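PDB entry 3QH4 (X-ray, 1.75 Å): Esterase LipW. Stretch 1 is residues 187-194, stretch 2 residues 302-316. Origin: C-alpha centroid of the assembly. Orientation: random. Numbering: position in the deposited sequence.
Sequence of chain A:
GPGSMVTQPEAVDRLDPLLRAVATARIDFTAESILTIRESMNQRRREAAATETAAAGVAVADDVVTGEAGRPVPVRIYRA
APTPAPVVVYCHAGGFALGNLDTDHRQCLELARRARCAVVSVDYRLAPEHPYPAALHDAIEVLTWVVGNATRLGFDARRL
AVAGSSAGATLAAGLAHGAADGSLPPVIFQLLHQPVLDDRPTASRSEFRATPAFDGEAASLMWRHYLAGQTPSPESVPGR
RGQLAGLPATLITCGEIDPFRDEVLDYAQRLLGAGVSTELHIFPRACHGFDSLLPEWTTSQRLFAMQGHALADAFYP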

# COMPACT_ATOMS: atom_id res chain seq x y z
N VAL A 187 1.30 -1.75 -17.51
CA VAL A 187 0.70 -2.28 -16.26
C VAL A 187 -0.79 -2.47 -16.52
O VAL A 187 -1.46 -1.54 -16.99
CB VAL A 187 0.92 -1.26 -15.09
CG1 VAL A 187 0.00 -1.55 -13.89
CG2 VAL A 187 2.42 -1.28 -14.64
N ILE A 188 -1.32 -3.66 -16.23
CA ILE A 188 -2.69 -3.95 -16.58
C ILE A 188 -3.69 -3.73 -15.45
O ILE A 188 -4.92 -3.75 -15.67
CB ILE A 188 -2.88 -5.37 -17.14
CG1 ILE A 188 -2.60 -6.45 -16.08
CG2 ILE A 188 -2.01 -5.55 -18.43
CD1 ILE A 188 -3.03 -7.86 -16.52
N PHE A 189 -3.19 -3.50 -14.23
CA PHE A 189 -4.11 -3.32 -13.12
C PHE A 189 -3.40 -2.62 -11.99
O PHE A 189 -2.20 -2.87 -11.79
CB PHE A 189 -4.61 -4.67 -12.62
CG PHE A 189 -5.88 -4.58 -11.80
CD1 PHE A 189 -7.12 -4.52 -12.42
CD2 PHE A 189 -5.81 -4.57 -10.40
CE1 PHE A 189 -8.30 -4.44 -11.66
CE2 PHE A 189 -6.98 -4.46 -9.62
CZ PHE A 189 -8.23 -4.40 -10.26
N GLN A 190 -4.14 -1.79 -11.25
CA GLN A 190 -3.59 -1.21 -10.01
C GLN A 190 -4.53 -1.48 -8.84
O GLN A 190 -5.74 -1.23 -8.92
CB GLN A 190 -3.30 0.30 -10.15
CG GLN A 190 -4.50 1.19 -10.46
CD GLN A 190 -4.13 2.69 -10.53
OE1 GLN A 190 -3.30 3.19 -9.75
NE2 GLN A 190 -4.69 3.38 -11.51
N LEU A 191 -3.95 -1.92 -7.73
CA LEU A 191 -4.75 -2.25 -6.55
C LEU A 191 -4.31 -1.33 -5.42
O LEU A 191 -3.15 -1.36 -4.99
CB LEU A 191 -4.54 -3.73 -6.18
CG LEU A 191 -5.36 -4.26 -5.01
CD1 LEU A 191 -5.69 -5.74 -5.26
CD2 LEU A 191 -4.58 -4.09 -3.71
N LEU A 192 -5.21 -0.42 -5.04
CA LEU A 192 -4.87 0.65 -4.09
C LEU A 192 -5.72 0.44 -2.83
O LEU A 192 -6.92 0.77 -2.79
CB LEU A 192 -5.14 2.03 -4.70
CG LEU A 192 -4.55 2.31 -6.08
CD1 LEU A 192 -4.99 3.67 -6.59
CD2 LEU A 192 -3.01 2.25 -6.05
N HIS A 193 -5.10 -0.15 -1.81
CA HIS A 193 -5.79 -0.31 -0.53
C HIS A 193 -5.55 0.88 0.40
O HIS A 193 -4.41 1.25 0.68
CB HIS A 193 -5.42 -1.65 0.14
CG HIS A 193 -6.06 -1.84 1.48
ND1 HIS A 193 -7.41 -1.62 1.70
CD2 HIS A 193 -5.55 -2.25 2.67
CE1 HIS A 193 -7.69 -1.86 2.97
NE2 HIS A 193 -6.58 -2.23 3.58
N GLN A 194 -6.67 1.43 0.89
CA GLN A 194 -6.71 2.61 1.77
C GLN A 194 -5.59 3.61 1.42
O GLN A 194 -4.81 3.99 2.31
CB GLN A 194 -6.70 2.16 3.26
CG GLN A 194 -5.49 1.27 3.60
CD GLN A 194 -5.44 0.74 5.01
OE1 GLN A 194 -6.41 0.82 5.76
NE2 GLN A 194 -4.30 0.15 5.38
N ARG A 302 -13.16 -10.41 3.94
CA ARG A 302 -13.87 -9.94 2.75
C ARG A 302 -12.99 -9.02 1.90
O ARG A 302 -13.06 -9.06 0.67
CB ARG A 302 -15.18 -9.24 3.13
CG ARG A 302 -16.30 -10.23 3.53
CD ARG A 302 -17.67 -9.51 3.60
NE ARG A 302 -17.78 -8.69 4.80
CZ ARG A 302 -18.32 -9.12 5.94
NH1 ARG A 302 -18.35 -8.31 7.00
NH2 ARG A 302 -18.81 -10.35 6.03
N LEU A 303 -12.18 -8.18 2.55
CA LEU A 303 -11.19 -7.37 1.82
C LEU A 303 -10.24 -8.27 1.01
O LEU A 303 -10.08 -8.07 -0.20
CB LEU A 303 -10.38 -6.45 2.79
CG LEU A 303 -9.21 -5.77 2.04
CD1 LEU A 303 -9.69 -4.65 1.16
CD2 LEU A 303 -8.18 -5.27 3.08
N PHE A 304 -9.60 -9.24 1.68
CA PHE A 304 -8.65 -10.14 1.01
C PHE A 304 -9.32 -10.87 -0.17
O PHE A 304 -8.73 -11.03 -1.22
CB PHE A 304 -8.04 -11.15 1.99
CG PHE A 304 -7.23 -10.53 3.13
CD1 PHE A 304 -6.46 -9.38 2.94
CD2 PHE A 304 -7.23 -11.13 4.39
CE1 PHE A 304 -5.72 -8.83 4.02
CE2 PHE A 304 -6.50 -10.60 5.46
CZ PHE A 304 -5.72 -9.46 5.26
N ALA A 305 -10.56 -11.31 0.03
CA ALA A 305 -11.25 -12.10 -1.00
C ALA A 305 -11.52 -11.19 -2.19
O ALA A 305 -11.36 -11.62 -3.34
CB ALA A 305 -12.53 -12.69 -0.44
N MET A 306 -11.89 -9.93 -1.89
CA MET A 306 -12.23 -8.96 -2.92
C MET A 306 -10.99 -8.62 -3.76
O MET A 306 -11.06 -8.53 -5.00
CB MET A 306 -12.80 -7.69 -2.27
CG MET A 306 -13.24 -6.64 -3.25
SD MET A 306 -13.84 -5.16 -2.40
CE MET A 306 -15.19 -5.88 -1.46
N GLN A 307 -9.87 -8.43 -3.08
CA GLN A 307 -8.61 -8.15 -3.74
C GLN A 307 -8.20 -9.32 -4.61
O GLN A 307 -7.74 -9.12 -5.73
CB GLN A 307 -7.53 -7.90 -2.69
CG GLN A 307 -7.72 -6.63 -1.88
CD GLN A 307 -6.72 -6.57 -0.72
OE1 GLN A 307 -6.42 -7.60 -0.11
NE2 GLN A 307 -6.23 -5.37 -0.40
N GLY A 308 -8.34 -10.54 -4.08
CA GLY A 308 -7.97 -11.75 -4.83
C GLY A 308 -8.76 -11.88 -6.11
O GLY A 308 -8.20 -12.17 -7.17
N HIS A 309 -10.05 -11.61 -6.03
CA HIS A 309 -10.93 -11.78 -7.19
C HIS A 309 -10.63 -10.70 -8.23
O HIS A 309 -10.68 -10.97 -9.42
CB HIS A 309 -12.40 -11.77 -6.75
CG HIS A 309 -12.85 -13.08 -6.15
ND1 HIS A 309 -12.67 -14.29 -6.80
CD2 HIS A 309 -13.45 -13.37 -4.98
CE1 HIS A 309 -13.15 -15.27 -6.04
NE2 HIS A 309 -13.62 -14.73 -4.93
N ALA A 310 -10.29 -9.50 -7.78
CA ALA A 310 -10.03 -8.37 -8.69
C ALA A 310 -8.81 -8.65 -9.52
O ALA A 310 -8.84 -8.53 -10.76
CB ALA A 310 -9.86 -7.05 -7.91
N LEU A 311 -7.74 -9.07 -8.85
CA LEU A 311 -6.52 -9.42 -9.54
C LEU A 311 -6.71 -10.66 -10.37
O LEU A 311 -6.26 -10.71 -11.50
CB LEU A 311 -5.37 -9.67 -8.54
CG LEU A 311 -4.72 -8.43 -7.95
CD1 LEU A 311 -3.75 -8.84 -6.83
CD2 LEU A 311 -4.02 -7.59 -9.06
N ALA A 312 -7.40 -11.68 -9.84
CA ALA A 312 -7.54 -12.93 -10.61
C ALA A 312 -8.30 -12.65 -11.91
O ALA A 312 -7.99 -13.22 -12.96
CB ALA A 312 -8.23 -14.00 -9.80
N ASP A 313 -9.31 -11.79 -11.84
CA ASP A 313 -10.07 -11.49 -13.07
C ASP A 313 -9.21 -10.75 -14.08
O ASP A 313 -9.39 -10.92 -15.30
CB ASP A 313 -11.36 -10.73 -12.77
CG ASP A 313 -12.45 -11.61 -12.13
OD1 ASP A 313 -12.30 -12.86 -12.09
OD2 ASP A 313 -13.44 -11.05 -11.65
N ALA A 314 -8.29 -9.91 -13.60
CA ALA A 314 -7.39 -9.17 -14.49
C ALA A 314 -6.39 -10.12 -15.15
O ALA A 314 -6.09 -10.02 -16.38
CB ALA A 314 -6.64 -8.10 -13.68
N PHE A 315 -5.90 -11.06 -14.34
CA PHE A 315 -4.87 -12.01 -14.76
C PHE A 315 -5.42 -13.21 -15.56
O PHE A 315 -4.69 -13.77 -16.38
CB PHE A 315 -4.11 -12.55 -13.55
CG PHE A 315 -3.21 -11.55 -12.87
CD1 PHE A 315 -2.67 -10.46 -13.58
CD2 PHE A 315 -2.83 -11.73 -11.53
CE1 PHE A 315 -1.79 -9.54 -12.98
CE2 PHE A 315 -1.96 -10.81 -10.90
CZ PHE A 315 -1.44 -9.72 -11.63
N TYR A 316 -6.68 -13.59 -15.32
CA TYR A 316 -7.26 -14.78 -15.94
C TYR A 316 -8.65 -14.43 -16.48
O TYR A 316 -9.65 -14.88 -15.93
CB TYR A 316 -7.33 -15.92 -14.91
CG TYR A 316 -6.00 -16.26 -14.25
CD1 TYR A 316 -5.08 -17.09 -14.90
CD2 TYR A 316 -5.66 -15.77 -12.99
CE1 TYR A 316 -3.89 -17.43 -14.31
CE2 TYR A 316 -4.45 -16.10 -12.39
CZ TYR A 316 -3.56 -16.94 -13.07
OH TYR A 316 -2.34 -17.27 -12.52

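Two polar side chains, His193 and Gln307, sit buried in this contact, yet no hydrogen bond crosses it. Both residues satisfy their polar atoms elsewhere in the structure, which leaves their carbon surfaces free for packing. The imidazole of His193 takes a methyl group over one face: Leu303 CD2 lies 3.7 Å from the ring centroid, 26° off the ring normal, and comes within 3.4 Å of His193 CE1. This is a CH-pi contact, in which the histidine behaves toward the helix as a flat aromatic plate. Gln307 also packs without a hydrogen bond across the contact. Its CA-to-CB bond points sideways, but the end of the side chain comes nearer the strand, and its amide nitrogen Gln307 NE2, bonded elsewhere in the structure, lies 3.8 Å from His193 CB.

The arrangement illustrates a general principle of alpha/beta packing: a helix laid along a strand is held chiefly by the fit of side chains, because the backbone polar groups are already engaged in secondary structure. Here the helix runs nearly antiparallel to the strand, at 172°, with a closest approach of 9.6 Å between the axes. Along the helix, and on to Tyr316 just past its end, an unbroken series of backbone bonds joins each residue to the one four positions earlier, from Met306 N to Arg302 O through Tyr316 N to Ala312 O.

Strand alternation supplies one half of the fit. Phe189, Leu191 and His193 direct their CA-to-CB bonds toward the helix, whereas Gln190 and Leu192 point away and make no contact with it. The helix supplies the other half through its periodicity: Leu303, Gln307, Ala310 and Ala314 recur at intervals of three or four, and Leu311, four residues after Gln307, joins the same side. Because the directions are opposed, the early helix residues meet the end of the strand and the late ones meet its beginning.

Size is matched along the way. Phe189, with chi1 in t, lies where the helix offers two alanines: Phe189 CZ is 3.9 Å from Ala310 CB, and Phe189 CD1 is 3.8 Å from Ala314 CB. The small methyl groups accommodate the large ring, and the CA atoms of Phe189 and Ala314 approach to 6.8 Å. Ala310 O lies over one face of the ring, while Leu311 adds a branched neighbour, its CD2 being 3.8 Å from Phe189 CD2. Leu311 also reaches the next inward-pointing strand residue, where its CG is 3.9 Å from Leu191 CD1. That same Leu191 CD1 lies 3.8 Å from Gln307 CB, so one methyl group touches both a leucine and the aliphatic part of a glutamine.

Ile188, partly exposed, closes the contact near the end of the helix. Its CD1 lies 3.9 Å from Phe315 CD1, at the edge of that ring and near its plane, and 3.7 Å from Ala314 O. In all, 466 Å² is buried, counting both sides, with Leu191 and Phe189 contributing most; shape and apolar surface carry the association.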